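Local structure of ABC-type amino acid transport system, periplasmic component (Caldanaerobacter subterraneus subsp. tengcongensis MB4, 4YMX) at residues 156-161 against 167-172; 177-182 against 190-195; 161-166 against 216-221; 135-140 against 145-150. The protein serves as the substrate-binding component of an amino acid ABC transporter, holding arginine in the cleft between its two lobes. All coordinates share one frame; numbering follows the deposited sequence. Where two conformers were deposited one is given.

Contact 1: 156-161 against 167-172; sequences TSEEAA and VKLKQL. With ARG (arginine), chain C.
Glu158 OE2 receives a nearly straight hydrogen bond from Gln171 NE2, 2.8 Å long with an angle of 176° at the hydrogen. The donor comes to the anti side of the carboxylate and lies well out of its plane, while OE2 sits in the plane of the Gln171 amide; the two flat groups are turned 66° apart. Glu158 reaches the strand because CG stands opposite the backbone N (chi1 173°) and the chain runs on extended. The other oxygen, OE1, accepts from the backbone N of Gly154, so both ends of this buried carboxylate are held. Were Glu158 shortened to an alanine, the Gln171 amide and the Gly154 N-H would probably each be left without its carboxylate oxygen. Farther along the helix the contact is mostly packing: Ala161 CB on Leu169 CD2 at 3.7 Å, in one of two modelled conformers of the leucine, and Val167 CG1 against the carbonyl oxygen of Ala161. Helix 156-161 and strand 168-172 are the last two elements of a beta-alpha-beta unit begun by strand 148-152, and run nearly antiparallel. At the first turn of the helix, Thr156 N donates to OXT of the bound arginine at 2.9 Å. The helix start thus offers an N-H to the ligand carboxylate, whose charge its dipole would be expected to favour, while Glu158 ties the same helix to the edge strand.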
loop_
_atom_site.group_PDB
_atom_site.type_symbol
_atom_site.label_atom_id
_atom_site.label_comp_id
_atom_site.label_asym_id
_atom_site.label_seq_id
_atom_site.Cartn_x
_atom_site.Cartn_y
_atom_site.Cartn_z
ATOM N N THR A 156 4.617 7.509 -0.616
ATOM C CA THR A 156 5.847 7.730 0.138
ATOM C C THR A 156 7.050 7.100 -0.570
ATOM O O THR A 156 8.184 7.558 -0.408
ATOM C CB THR A 156 5.744 7.157 1.542
ATOM O OG1 THR A 156 5.382 5.775 1.451
ATOM C CG2 THR A 156 4.687 7.915 2.341
ATOM N N SER A 157 6.808 6.054 -1.354
ATOM C CA SER A 157 7.878 5.448 -2.152
ATOM C C SER A 157 8.401 6.469 -3.153
ATOM O O SER A 157 9.612 6.634 -3.311
ATOM C CB SER A 157 7.363 4.198 -2.872
ATOM O OG SER A 157 6.831 3.266 -1.935
ATOM N N GLU A 158 7.487 7.170 -3.812
ATOM C CA GLU A 158 7.864 8.253 -4.713
ATOM C C GLU A 158 8.609 9.371 -3.974
ATOM O O GLU A 158 9.626 9.873 -4.455
ATOM C CB GLU A 158 6.616 8.794 -5.407
ATOM C CG GLU A 158 6.841 10.038 -6.262
ATOM C CD GLU A 158 5.574 10.474 -6.940
ATOM O OE1 GLU A 158 4.586 10.755 -6.222
ATOM O OE2 GLU A 158 5.545 10.510 -8.188
ATOM N N GLU A 159 8.109 9.751 -2.803
ATOM C CA GLU A 159 8.787 10.743 -1.964
ATOM C C GLU A 159 10.231 10.336 -1.661
ATOM O O GLU A 159 11.153 11.163 -1.706
ATOM C CB GLU A 159 8.014 10.913 -0.658
ATOM C CG GLU A 159 8.602 11.928 0.290
ATOM C CD GLU A 159 7.825 12.021 1.589
ATOM O OE1 GLU A 159 6.606 11.731 1.585
ATOM O OE2 GLU A 159 8.440 12.374 2.617
ATOM N N ALA A 160 10.428 9.056 -1.358
ATOM C CA ALA A 160 11.759 8.550 -1.042
ATOM C C ALA A 160 12.673 8.634 -2.264
ATOM O O ALA A 160 13.825 9.087 -2.169
ATOM C CB ALA A 160 11.667 7.116 -0.521
ATOM N N ALA A 161 12.162 8.213 -3.417
ATOM C CA ALA A 161 12.973 8.199 -4.633
ATOM C C ALA A 161 13.358 9.599 -5.094
ATOM O O ALA A 161 14.436 9.786 -5.671
ATOM C CB ALA A 161 12.259 7.449 -5.747
ATOM N N VAL A 167 18.115 11.658 -9.814
ATOM C CA VAL A 167 17.207 10.560 -10.127
ATOM C C VAL A 167 16.387 10.853 -11.386
ATOM O O VAL A 167 15.999 12.002 -11.652
ATOM C CB VAL A 167 16.269 10.244 -8.935
ATOM C CG1 VAL A 167 15.276 11.376 -8.708
ATOM C CG2 VAL A 167 15.538 8.924 -9.159
ATOM N N LYS A 168 16.169 9.819 -12.183
ATOM C CA LYS A 168 15.228 9.898 -13.286
ATOM C C LYS A 168 13.994 9.120 -12.865
ATOM O O LYS A 168 13.950 7.891 -12.963
ATOM C CB LYS A 168 15.833 9.321 -14.567
ATOM C CG LYS A 168 17.181 9.945 -14.912
ATOM C CD LYS A 168 17.775 9.365 -16.190
ATOM C CE LYS A 168 19.193 9.890 -16.418
ATOM N NZ LYS A 168 19.731 9.508 -17.755
ATOM N N LEU A 169 12.997 9.838 -12.356
ATOM C CA LEU A 169 11.776 9.200 -11.887
ATOM C C LEU A 169 10.978 8.634 -13.051
ATOM O O LEU A 169 10.777 9.308 -14.063
ATOM C CB LEU A 169 10.893 10.193 -11.131
ATOM C CG LEU A 169 11.168 10.527 -9.668
ATOM C CD1 LEU A 169 9.935 11.199 -9.087
ATOM C CD2 LEU A 169 11.533 9.289 -8.865
ATOM N N LYS A 170 10.516 7.399 -12.900
ATOM C CA LYS A 170 9.529 6.831 -13.815
ATOM C C LYS A 170 8.261 6.605 -12.997
ATOM O O LYS A 170 8.228 5.753 -12.100
ATOM C CB LYS A 170 10.017 5.521 -14.426
ATOM C CG LYS A 170 9.124 5.017 -15.568
ATOM C CD LYS A 170 9.675 3.745 -16.190
ATOM C CE LYS A 170 8.949 3.392 -17.493
ATOM N NZ LYS A 170 7.489 3.155 -17.282
ATOM N N GLN A 171 7.226 7.383 -13.293
ATOM C CA GLN A 171 6.042 7.456 -12.444
ATOM C C GLN A 171 4.904 6.627 -13.006
ATOM O O GLN A 171 4.484 6.825 -14.150
ATOM C CB GLN A 171 5.622 8.920 -12.282
ATOM C CG GLN A 171 6.645 9.711 -11.476
ATOM C CD GLN A 171 6.491 11.206 -11.609
ATOM O OE1 GLN A 171 6.774 11.780 -12.660
ATOM N NE2 GLN A 171 6.050 11.851 -10.538
ATOM N N LEU A 172 4.400 5.698 -12.196
ATOM C CA LEU A 172 3.345 4.782 -12.632
ATOM C C LEU A 172 2.087 4.903 -11.773
ATOM O O LEU A 172 2.161 5.140 -10.564
ATOM C CB LEU A 172 3.851 3.331 -12.559
ATOM C CG LEU A 172 4.828 2.825 -13.629
ATOM C CD1 LEU A 172 4.254 3.007 -15.034
ATOM C CD2 LEU A 172 6.210 3.472 -13.511
HETATM N N ARG C . 2.517 3.152 1.933
HETATM C CA ARG C . 2.738 3.966 0.709
HETATM C C ARG C . 1.952 5.263 0.777
HETATM O O ARG C . 1.143 5.460 1.682
HETATM C CB ARG C . 2.332 3.176 -0.535
HETATM C CG ARG C . 0.912 2.645 -0.492
HETATM C CD ARG C . 0.471 2.114 -1.847
HETATM N NE ARG C . -0.742 1.319 -1.729
HETATM C CZ ARG C . -1.355 0.726 -2.746
HETATM N NH1 ARG C . -0.883 0.832 -3.976
HETATM N NH2 ARG C . -2.453 0.028 -2.524
HETATM O OXT ARG C . 2.117 6.138 -0.072
#

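Contact 2: 177-182 against 190-195; sequences DEFMDL and IVVEDT. With ARG (arginine), chain C.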
loop_
_atom_site.group_PDB
_atom_site.type_symbol
_atom_site.label_atom_id
_atom_site.label_comp_id
_atom_site.label_asym_id
_atom_site.label_seq_id
_atom_site.Cartn_x
_atom_site.Cartn_y
_atom_site.Cartn_z
ATOM N N ASP A 177 2.739 -2.258 -12.991
ATOM C CA ASP A 177 3.499 -1.745 -14.126
ATOM C C ASP A 177 4.948 -1.438 -13.789
ATOM O O ASP A 177 5.820 -1.515 -14.653
ATOM C CB ASP A 177 2.791 -0.537 -14.737
ATOM C CG ASP A 177 1.505 -0.927 -15.405
ATOM O OD1 ASP A 177 1.551 -1.784 -16.314
ATOM O OD2 ASP A 177 0.440 -0.422 -14.997
ATOM N N GLU A 178 5.219 -1.122 -12.528
ATOM C CA GLU A 178 6.589 -0.904 -12.079
ATOM C C GLU A 178 7.392 -2.187 -12.184
ATOM O O GLU A 178 8.554 -2.175 -12.593
ATOM C CB GLU A 178 6.592 -0.385 -10.642
ATOM C CG GLU A 178 5.847 0.936 -10.495
ATOM C CD GLU A 178 5.638 1.319 -9.052
ATOM O OE1 GLU A 178 6.603 1.232 -8.253
ATOM O OE2 GLU A 178 4.495 1.698 -8.705
ATOM N N PHE A 179 6.775 -3.301 -11.806
ATOM C CA PHE A 179 7.447 -4.582 -11.922
ATOM C C PHE A 179 7.638 -5.013 -13.368
ATOM O O PHE A 179 8.679 -5.584 -13.712
ATOM C CB PHE A 179 6.741 -5.643 -11.075
ATOM C CG PHE A 179 7.082 -5.540 -9.617
ATOM C CD1 PHE A 179 8.146 -6.260 -9.104
ATOM C CD2 PHE A 179 6.385 -4.669 -8.780
ATOM C CE1 PHE A 179 8.495 -6.150 -7.766
ATOM C CE2 PHE A 179 6.724 -4.553 -7.441
ATOM C CZ PHE A 179 7.786 -5.297 -6.938
ATOM N N MET A 180 6.667 -4.701 -14.223
ATOM C CA MET A 180 6.834 -4.962 -15.646
ATOM C C MET A 180 7.983 -4.127 -16.218
ATOM O O MET A 180 8.772 -4.621 -17.029
ATOM C CB MET A 180 5.526 -4.710 -16.400
ATOM C CG MET A 180 4.452 -5.747 -16.093
ATOM S SD MET A 180 2.791 -5.193 -16.552
ATOM C CE MET A 180 2.962 -5.048 -18.327
ATOM N N ASP A 181 8.100 -2.881 -15.767
ATOM C CA ASP A 181 9.195 -2.013 -16.195
ATOM C C ASP A 181 10.549 -2.617 -15.843
ATOM O O ASP A 181 11.457 -2.680 -16.675
ATOM C CB ASP A 181 9.101 -0.641 -15.520
ATOM C CG ASP A 181 8.041 0.239 -16.116
ATOM O OD1 ASP A 181 7.616 -0.006 -17.267
ATOM O OD2 ASP A 181 7.648 1.207 -15.429
ATOM N N LEU A 182 10.694 -3.048 -14.596
ATOM C CA LEU A 182 11.962 -3.618 -14.156
ATOM C C LEU A 182 12.274 -4.902 -14.915
ATOM O O LEU A 182 13.409 -5.102 -15.372
ATOM C CB LEU A 182 11.960 -3.845 -12.642
ATOM C CG LEU A 182 13.302 -4.314 -12.063
ATOM C CD1 LEU A 182 14.397 -3.276 -12.276
ATOM C CD2 LEU A 182 13.158 -4.648 -10.581
ATOM N N ILE A 190 13.120 -0.344 -8.546
ATOM C CA ILE A 190 11.811 0.056 -8.046
ATOM C C ILE A 190 11.953 0.417 -6.567
ATOM O O ILE A 190 12.707 -0.228 -5.847
ATOM C CB ILE A 190 10.816 -1.115 -8.128
ATOM C CG1 ILE A 190 10.685 -1.639 -9.557
ATOM C CG2 ILE A 190 9.450 -0.720 -7.568
ATOM C CD1 ILE A 190 9.933 -2.972 -9.629
ATOM N N VAL A 191 11.224 1.428 -6.101
ATOM C CA VAL A 191 11.090 1.640 -4.661
ATOM C C VAL A 191 9.667 1.303 -4.255
ATOM O O VAL A 191 8.711 1.832 -4.826
ATOM C CB VAL A 191 11.415 3.094 -4.243
ATOM C CG1 VAL A 191 11.175 3.286 -2.749
ATOM C CG2 VAL A 191 12.861 3.432 -4.591
ATOM N N VAL A 192 9.525 0.408 -3.282
ATOM C CA VAL A 192 8.218 -0.123 -2.899
ATOM C C VAL A 192 8.351 -0.767 -1.531
ATOM O O VAL A 192 9.464 -1.032 -1.088
ATOM C CB VAL A 192 7.703 -1.132 -3.973
ATOM C CG1 VAL A 192 8.509 -2.425 -3.940
ATOM C CG2 VAL A 192 6.208 -1.415 -3.815
ATOM N N GLU A 193 7.234 -0.991 -0.844
ATOM C CA GLU A 193 7.282 -1.593 0.477
ATOM C C GLU A 193 7.747 -3.039 0.433
ATOM O O GLU A 193 7.448 -3.781 -0.513
ATOM C CB GLU A 193 5.930 -1.472 1.183
ATOM C CG GLU A 193 5.836 -0.248 2.057
ATOM C CD GLU A 193 4.540 0.493 1.873
ATOM O OE1 GLU A 193 4.476 1.371 0.996
ATOM O OE2 GLU A 193 3.588 0.199 2.621
ATOM N N ASP A 194 8.468 -3.419 1.481
ATOM C CA ASP A 194 9.089 -4.734 1.618
ATOM C C ASP A 194 8.106 -5.887 1.444
ATOM O O ASP A 194 8.337 -6.808 0.667
ATOM C CB ASP A 194 9.742 -4.826 3.005
ATOM C CG ASP A 194 10.507 -6.123 3.220
ATOM O OD1 ASP A 194 11.032 -6.686 2.243
ATOM O OD2 ASP A 194 10.590 -6.565 4.389
ATOM N N THR A 195 6.995 -5.847 2.170
ATOM C CA THR A 195 6.059 -6.968 2.122
ATOM C C THR A 195 5.441 -7.129 0.741
ATOM O O THR A 195 5.162 -8.243 0.298
ATOM C CB THR A 195 4.956 -6.844 3.170
ATOM O OG1 THR A 195 4.268 -5.603 2.994
ATOM C CG2 THR A 195 5.551 -6.923 4.568
HETATM N N ARG C . 2.517 3.152 1.933
HETATM C CA ARG C . 2.738 3.966 0.709
HETATM C C ARG C . 1.952 5.263 0.777
HETATM O O ARG C . 1.143 5.460 1.682
HETATM C CB ARG C . 2.332 3.176 -0.535
HETATM C CG ARG C . 0.912 2.645 -0.492
HETATM C CD ARG C . 0.471 2.114 -1.847
HETATM N NE ARG C . -0.742 1.319 -1.729
HETATM C CZ ARG C . -1.355 0.726 -2.746
HETATM N NH1 ARG C . -0.883 0.832 -3.976
HETATM N NH2 ARG C . -2.453 0.028 -2.524
HETATM O OXT ARG C . 2.117 6.138 -0.072
HETATM O O HOH W 1 6.169 2.213 -5.815
#
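Ile190 points its CD1 methyl squarely at the ring of Phe179: CD1 lies 3.7 Å from the ring centroid and 9° off the normal, a CH-pi contact over one face, with the two side chains crossing at about a right angle. The extended isoleucine chain (chi2 168°) carries Ile190 CD1 toward helix 175-183, 3.4 Å from Glu178 O and 3.7 Å from Leu182 CB. Leu182 crosses Ile190 obliquely. Val192 CG1 approaches Phe179 CZ at 4.2 Å, and Tyr200 stacks on the same phenylalanine. Loss of the ring, as with an alanine here, is likely to open a gap over Ile190 CD1 and leave Tyr200 without its stacking partner. Towards the arginine pocket the contact becomes polar. Glu178 crosses Ile190 at a slant, its OE1 3.5 Å from Ile190 CG2, and a water donates to both Glu178 OE1 (2.7 Å) and the carbonyl oxygen Val191 O (2.8 Å), bridging helix and strand. Further along the strand, Glu193 occupies the N-cap position before helix 194-201, and its OE1 accepts from the N of the bound arginine at 2.8 Å. The chemistry is therefore divided: apolar packing of Phe179 and Leu182 round Ile190 seats the helix on the sheet, the water adds a polar link, and the strand end presents a carboxylate to the ligand's amino group.

Contact 3: 161-166 against 216-221; sequences AKKIPN and NNVENG
The type I beta turn from Ala161 to Ile164, at the start of the loop between helix 156-161 and strand 168-172, directs Lys163 at the loop 216-221. Its ammonium group does all the touching: Lys163 NZ lies 2.8 Å from Asn217 O, and it also approaches Asn217 CB and Val218 CG1, each at 4.0 Å. The two segments bury just 84 Å² between them, and Lys163 and Asn217 are both exposed. The chain gets there by leaving CB with CG on the side of the backbone N (chi1 -67°), running straight, then bending at chi3 (-76°) to bring NZ over the loop backbone. Asn217 is the centre of an inverse gamma turn, closed by a weak bond from Val218 N to Asn216 O. The turn on the lysine side is closed by Ile164 N bonding Ala161 O at 3.0 Å. In the two-lobed periplasmic binding protein fold, 216-221 belongs to a connection between the lobes: it follows strand 207-210 of one sheet and leads into strand 222-227 of the other. Gly221 N bonds Ser126 OG, and Gly221 O bonds Thr108 OG1 of the arginine pocket. Within the loop, a weak bond from Asn220 ND2 reaches Asn216 OD1, which also accepts from Gln128 N. Val218 turns its side chain to helix 156-161 as well, resting on Glu159 and Ala160.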
loop_
_atom_site.group_PDB
_atom_site.type_symbol
_atom_site.label_atom_id
_atom_site.label_comp_id
_atom_site.label_asym_id
_atom_site.label_seq_id
_atom_site.Cartn_x
_atom_site.Cartn_y
_atom_site.Cartn_z
ATOM N N ALA A 161 12.162 8.213 -3.417
ATOM C CA ALA A 161 12.973 8.199 -4.633
ATOM C C ALA A 161 13.358 9.599 -5.094
ATOM O O ALA A 161 14.436 9.786 -5.671
ATOM C CB ALA A 161 12.259 7.449 -5.747
ATOM N N LYS A 162 12.496 10.581 -4.831
ATOM C CA LYS A 162 12.751 11.957 -5.271
ATOM C C LYS A 162 13.990 12.561 -4.625
ATOM O O LYS A 162 14.539 13.543 -5.128
ATOM C CB LYS A 162 11.544 12.853 -4.996
ATOM C CG LYS A 162 10.437 12.737 -6.013
ATOM C CD LYS A 162 9.272 13.647 -5.627
ATOM C CE LYS A 162 8.195 13.675 -6.696
ATOM N NZ LYS A 162 7.053 14.539 -6.278
ATOM N N LYS A 163 14.427 11.976 -3.517
ATOM C CA LYS A 163 15.588 12.484 -2.791
ATOM C C LYS A 163 16.916 11.964 -3.340
ATOM O O LYS A 163 17.984 12.446 -2.957
ATOM C CB LYS A 163 15.453 12.174 -1.301
ATOM C CG LYS A 163 14.314 12.941 -0.655
ATOM C CD LYS A 163 14.224 12.680 0.840
ATOM C CE LYS A 163 13.623 11.317 1.123
ATOM N NZ LYS A 163 13.519 11.046 2.583
ATOM N N ILE A 164 16.845 10.985 -4.240
ATOM C CA ILE A 164 18.046 10.415 -4.838
ATOM C C ILE A 164 18.663 11.427 -5.798
ATOM O O ILE A 164 17.975 11.953 -6.670
ATOM C CB ILE A 164 17.724 9.119 -5.593
ATOM C CG1 ILE A 164 17.230 8.045 -4.619
ATOM C CG2 ILE A 164 18.935 8.627 -6.376
ATOM C CD1 ILE A 164 16.474 6.901 -5.293
ATOM N N PRO A 165 19.960 11.730 -5.625
ATOM C CA PRO A 165 20.604 12.727 -6.495
ATOM C C PRO A 165 20.497 12.383 -7.985
ATOM O O PRO A 165 20.787 11.250 -8.388
ATOM C CB PRO A 165 22.068 12.697 -6.040
ATOM C CG PRO A 165 21.997 12.249 -4.606
ATOM C CD PRO A 165 20.862 11.252 -4.562
ATOM N N ASN A 166 20.052 13.357 -8.781
ATOM C CA ASN A 166 19.932 13.205 -10.232
ATOM C C ASN A 166 19.061 12.030 -10.673
ATOM O O ASN A 166 19.235 11.481 -11.764
ATOM C CB ASN A 166 21.319 13.141 -10.883
ATOM C CG ASN A 166 22.124 14.395 -10.629
ATOM O OD1 ASN A 166 23.183 14.359 -9.995
ATOM N ND2 ASN A 166 21.614 15.524 -11.107
ATOM N N ASN A 216 14.592 4.264 3.394
ATOM C CA ASN A 216 13.473 4.168 4.328
ATOM C C ASN A 216 13.283 5.424 5.190
ATOM O O ASN A 216 12.536 5.406 6.174
ATOM C CB ASN A 216 13.638 2.922 5.206
ATOM C CG ASN A 216 12.353 2.520 5.908
ATOM O OD1 ASN A 216 11.267 2.561 5.320
ATOM N ND2 ASN A 216 12.470 2.157 7.190
ATOM N N ASN A 217 13.920 6.524 4.804
ATOM C CA ASN A 217 13.821 7.770 5.576
ATOM C C ASN A 217 12.561 8.573 5.251
ATOM O O ASN A 217 12.616 9.769 4.940
ATOM C CB ASN A 217 15.077 8.632 5.408
ATOM C CG ASN A 217 16.307 8.012 6.043
ATOM O OD1 ASN A 217 16.217 7.068 6.830
ATOM N ND2 ASN A 217 17.468 8.556 5.710
ATOM N N VAL A 218 11.421 7.890 5.282
ATOM C CA VAL A 218 10.115 8.517 5.104
ATOM C C VAL A 218 9.221 8.022 6.225
ATOM O O VAL A 218 9.595 7.104 6.963
ATOM C CB VAL A 218 9.478 8.152 3.745
ATOM C CG1 VAL A 218 10.228 8.822 2.616
ATOM C CG2 VAL A 218 9.457 6.630 3.564
ATOM N N GLU A 219 8.046 8.626 6.361
ATOM C CA GLU A 219 7.068 8.163 7.337
ATOM C C GLU A 219 6.630 6.740 6.985
ATOM O O GLU A 219 6.521 6.387 5.803
ATOM C CB GLU A 219 5.879 9.134 7.412
ATOM C CG GLU A 219 6.261 10.495 8.008
ATOM C CD GLU A 219 5.377 11.643 7.561
ATOM O OE1 GLU A 219 4.654 12.205 8.417
ATOM O OE2 GLU A 219 5.425 12.008 6.366
ATOM N N ASN A 220 6.417 5.919 8.010
ATOM C CA ASN A 220 6.104 4.507 7.819
ATOM C C ASN A 220 4.765 4.130 8.434
ATOM O O ASN A 220 4.151 4.920 9.161
ATOM C CB ASN A 220 7.201 3.609 8.416
ATOM C CG ASN A 220 8.606 4.001 7.968
ATOM O OD1 ASN A 220 9.418 4.459 8.783
ATOM N ND2 ASN A 220 8.907 3.813 6.679
ATOM N N GLY A 221 4.317 2.919 8.130
ATOM C CA GLY A 221 3.103 2.390 8.719
ATOM C C GLY A 221 1.886 2.598 7.844
ATOM O O GLY A 221 1.897 3.421 6.926
#

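Contact 4: 135-140 against 145-150; sequences DSPISK and KVKTIA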
loop_
_atom_site.group_PDB
_atom_site.type_symbol
_atom_site.label_atom_id
_atom_site.label_comp_id
_atom_site.label_asym_id
_atom_site.label_seq_id
_atom_site.Cartn_x
_atom_site.Cartn_y
_atom_site.Cartn_z
ATOM N N ASP A 135 21.065 -9.581 -11.521
ATOM C CA ASP A 135 22.370 -9.221 -12.068
ATOM C C ASP A 135 22.583 -7.717 -12.154
ATOM O O ASP A 135 23.403 -7.235 -12.935
ATOM C CB ASP A 135 22.593 -9.865 -13.441
ATOM C CG ASP A 135 21.664 -9.319 -14.509
ATOM O OD1 ASP A 135 20.654 -8.667 -14.170
ATOM O OD2 ASP A 135 21.940 -9.557 -15.706
ATOM N N SER A 136 21.848 -6.967 -11.344
ATOM C CA SER A 136 21.950 -5.515 -11.364
ATOM C C SER A 136 23.321 -5.053 -10.890
ATOM O O SER A 136 23.891 -5.638 -9.970
ATOM C CB SER A 136 20.895 -4.928 -10.437
ATOM O OG SER A 136 21.054 -3.525 -10.287
ATOM N N PRO A 137 23.830 -3.967 -11.478
ATOM C CA PRO A 137 25.059 -3.347 -10.967
ATOM C C PRO A 137 24.833 -2.512 -9.706
ATOM O O PRO A 137 25.788 -1.991 -9.125
ATOM C CB PRO A 137 25.491 -2.448 -12.121
ATOM C CG PRO A 137 24.190 -2.056 -12.780
ATOM C CD PRO A 137 23.309 -3.280 -12.678
ATOM N N ILE A 138 23.582 -2.386 -9.273
ATOM C CA ILE A 138 23.280 -1.622 -8.063
ATOM C C ILE A 138 23.413 -2.491 -6.817
ATOM O O ILE A 138 22.772 -3.536 -6.732
ATOM C CB ILE A 138 21.843 -1.084 -8.137
ATOM C CG1 ILE A 138 21.727 -0.077 -9.278
ATOM C CG2 ILE A 138 21.419 -0.477 -6.794
ATOM C CD1 ILE A 138 20.293 0.292 -9.619
ATOM N N SER A 139 24.234 -2.059 -5.857
ATOM C CA SER A 139 24.435 -2.799 -4.605
ATOM C C SER A 139 24.071 -1.979 -3.381
ATOM O O SER A 139 23.737 -2.524 -2.325
ATOM C CB SER A 139 25.898 -3.224 -4.465
ATOM O OG SER A 139 26.282 -4.125 -5.476
ATOM N N LYS A 140 24.179 -0.665 -3.501
ATOM C CA LYS A 140 23.995 0.189 -2.346
ATOM C C LYS A 140 23.353 1.508 -2.732
ATOM O O LYS A 140 23.219 1.820 -3.924
ATOM C CB LYS A 140 25.329 0.420 -1.638
ATOM C CG LYS A 140 26.371 1.115 -2.491
ATOM C CD LYS A 140 27.722 1.136 -1.777
ATOM C CE LYS A 140 28.771 1.878 -2.592
ATOM N NZ LYS A 140 28.990 1.257 -3.922
ATOM N N LYS A 145 22.217 6.923 -7.667
ATOM C CA LYS A 145 22.396 8.218 -8.324
ATOM C C LYS A 145 22.298 8.098 -9.838
ATOM O O LYS A 145 22.858 7.171 -10.432
ATOM C CB LYS A 145 23.744 8.841 -7.953
ATOM C CG LYS A 145 23.866 9.221 -6.501
ATOM C CD LYS A 145 25.210 9.867 -6.220
ATOM C CE LYS A 145 25.320 10.196 -4.748
ATOM N NZ LYS A 145 24.897 9.022 -3.932
ATOM N N VAL A 146 21.593 9.050 -10.451
ATOM C CA VAL A 146 21.449 9.142 -11.911
ATOM C C VAL A 146 20.677 7.971 -12.551
ATOM O O VAL A 146 20.627 7.846 -13.778
ATOM C CB VAL A 146 22.828 9.336 -12.642
ATOM C CG1 VAL A 146 22.628 10.038 -13.987
ATOM C CG2 VAL A 146 23.805 10.148 -11.792
ATOM N N LYS A 147 20.079 7.120 -11.725
ATOM C CA LYS A 147 19.370 5.950 -12.233
ATOM C C LYS A 147 17.892 6.229 -12.502
ATOM O O LYS A 147 17.317 7.191 -11.984
ATOM C CB LYS A 147 19.501 4.779 -11.255
ATOM C CG LYS A 147 20.932 4.308 -11.030
ATOM C CD LYS A 147 21.448 3.514 -12.228
ATOM C CE LYS A 147 22.841 2.960 -11.960
ATOM N NZ LYS A 147 23.295 2.055 -13.059
ATOM N N THR A 148 17.285 5.377 -13.323
ATOM C CA THR A 148 15.858 5.452 -13.609
ATOM C C THR A 148 15.145 4.579 -12.588
ATOM O O THR A 148 15.373 3.370 -12.518
ATOM C CB THR A 148 15.553 4.998 -15.043
ATOM O OG1 THR A 148 16.240 5.863 -15.959
ATOM C CG2 THR A 148 14.045 5.056 -15.341
ATOM N N ILE A 149 14.311 5.210 -11.771
ATOM C CA ILE A 149 13.676 4.531 -10.645
ATOM C C ILE A 149 12.162 4.566 -10.802
ATOM O O ILE A 149 11.564 5.645 -10.877
ATOM C CB ILE A 149 14.067 5.204 -9.321
ATOM C CG1 ILE A 149 15.592 5.319 -9.219
ATOM C CG2 ILE A 149 13.465 4.438 -8.136
ATOM C CD1 ILE A 149 16.314 4.002 -9.169
ATOM N N ALA A 150 11.537 3.385 -10.866
ATOM C CA ALA A 150 10.083 3.303 -10.991
ATOM C C ALA A 150 9.434 3.433 -9.621
ATOM O O ALA A 150 9.864 2.795 -8.651
ATOM C CB ALA A 150 9.661 2.008 -11.659
#
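Lys147 lays its aliphatic chain beside Ile138 and ends near Pro137. Starting at Lys147 CB, the nearest atom of 135-140 is Ile138 CD1, still 4.8 Å away. Lys147 CG and CD come closer, each 4.3 Å from Ile138 CD1. Lys147 CE then passes Ile138 CG1 at 4.2 Å, and at the tip Lys147 NZ stands 4.2 Å from Pro137 CG. The path is set near its root: CG lies on the side of the backbone N, and a second bend (chi2 -75°) swings the chain over towards the isoleucine, after which it runs straight to the ammonium. All the approaches are of van der Waals type and rather wide, and Lys147 was modelled in two conformers, so these distances hold for one of them. Ile138, by contrast, is buried, and also rests on Leu144. Its backbone N is held from within its own loop: Ile138 N donates to Ser136 OG at 3.0 Å with an angle of 162°. Two salt bridges, Lys140 with Asp143 and Lys145 with Asp142, link the segments to the residues between them. The segment 135-140 leaves strand 128-133 and the chain returns through Lys147 into strand 148-152, two strands of one mixed sheet. The arrangement is a connecting loop on the periphery of an alpha/beta lobe, with an ST turn at Ser136 presenting a hydrophobic residue to the root of the following strand.

In the fold
Contacts 1, 2 and 4 share one mixed sheet, in which strand 148-152 lies between 168-172 and 189-193. Contact 4 joins contact 1 through Lys168 N and Lys147 O, 2.9 Å apart, and contact 2 through Val191 N and Ala150 O at 3.2 Å. Contacts 1 and 2, with centres about 11 Å apart, are clasped by the salt bridge of Lys170 NZ with Asp181 OD2 (2.7 Å), and both touch the bound arginine, at its carboxylate and its amino group respectively. Contact 3 shares Ala161 with contact 1; Val218 CG1 packs 3.8 Å from Ala160 CB, placing the interlobe loop against the ligand-binding helix. Contact 4 lies farthest from the centre of the chain, about 23 Å.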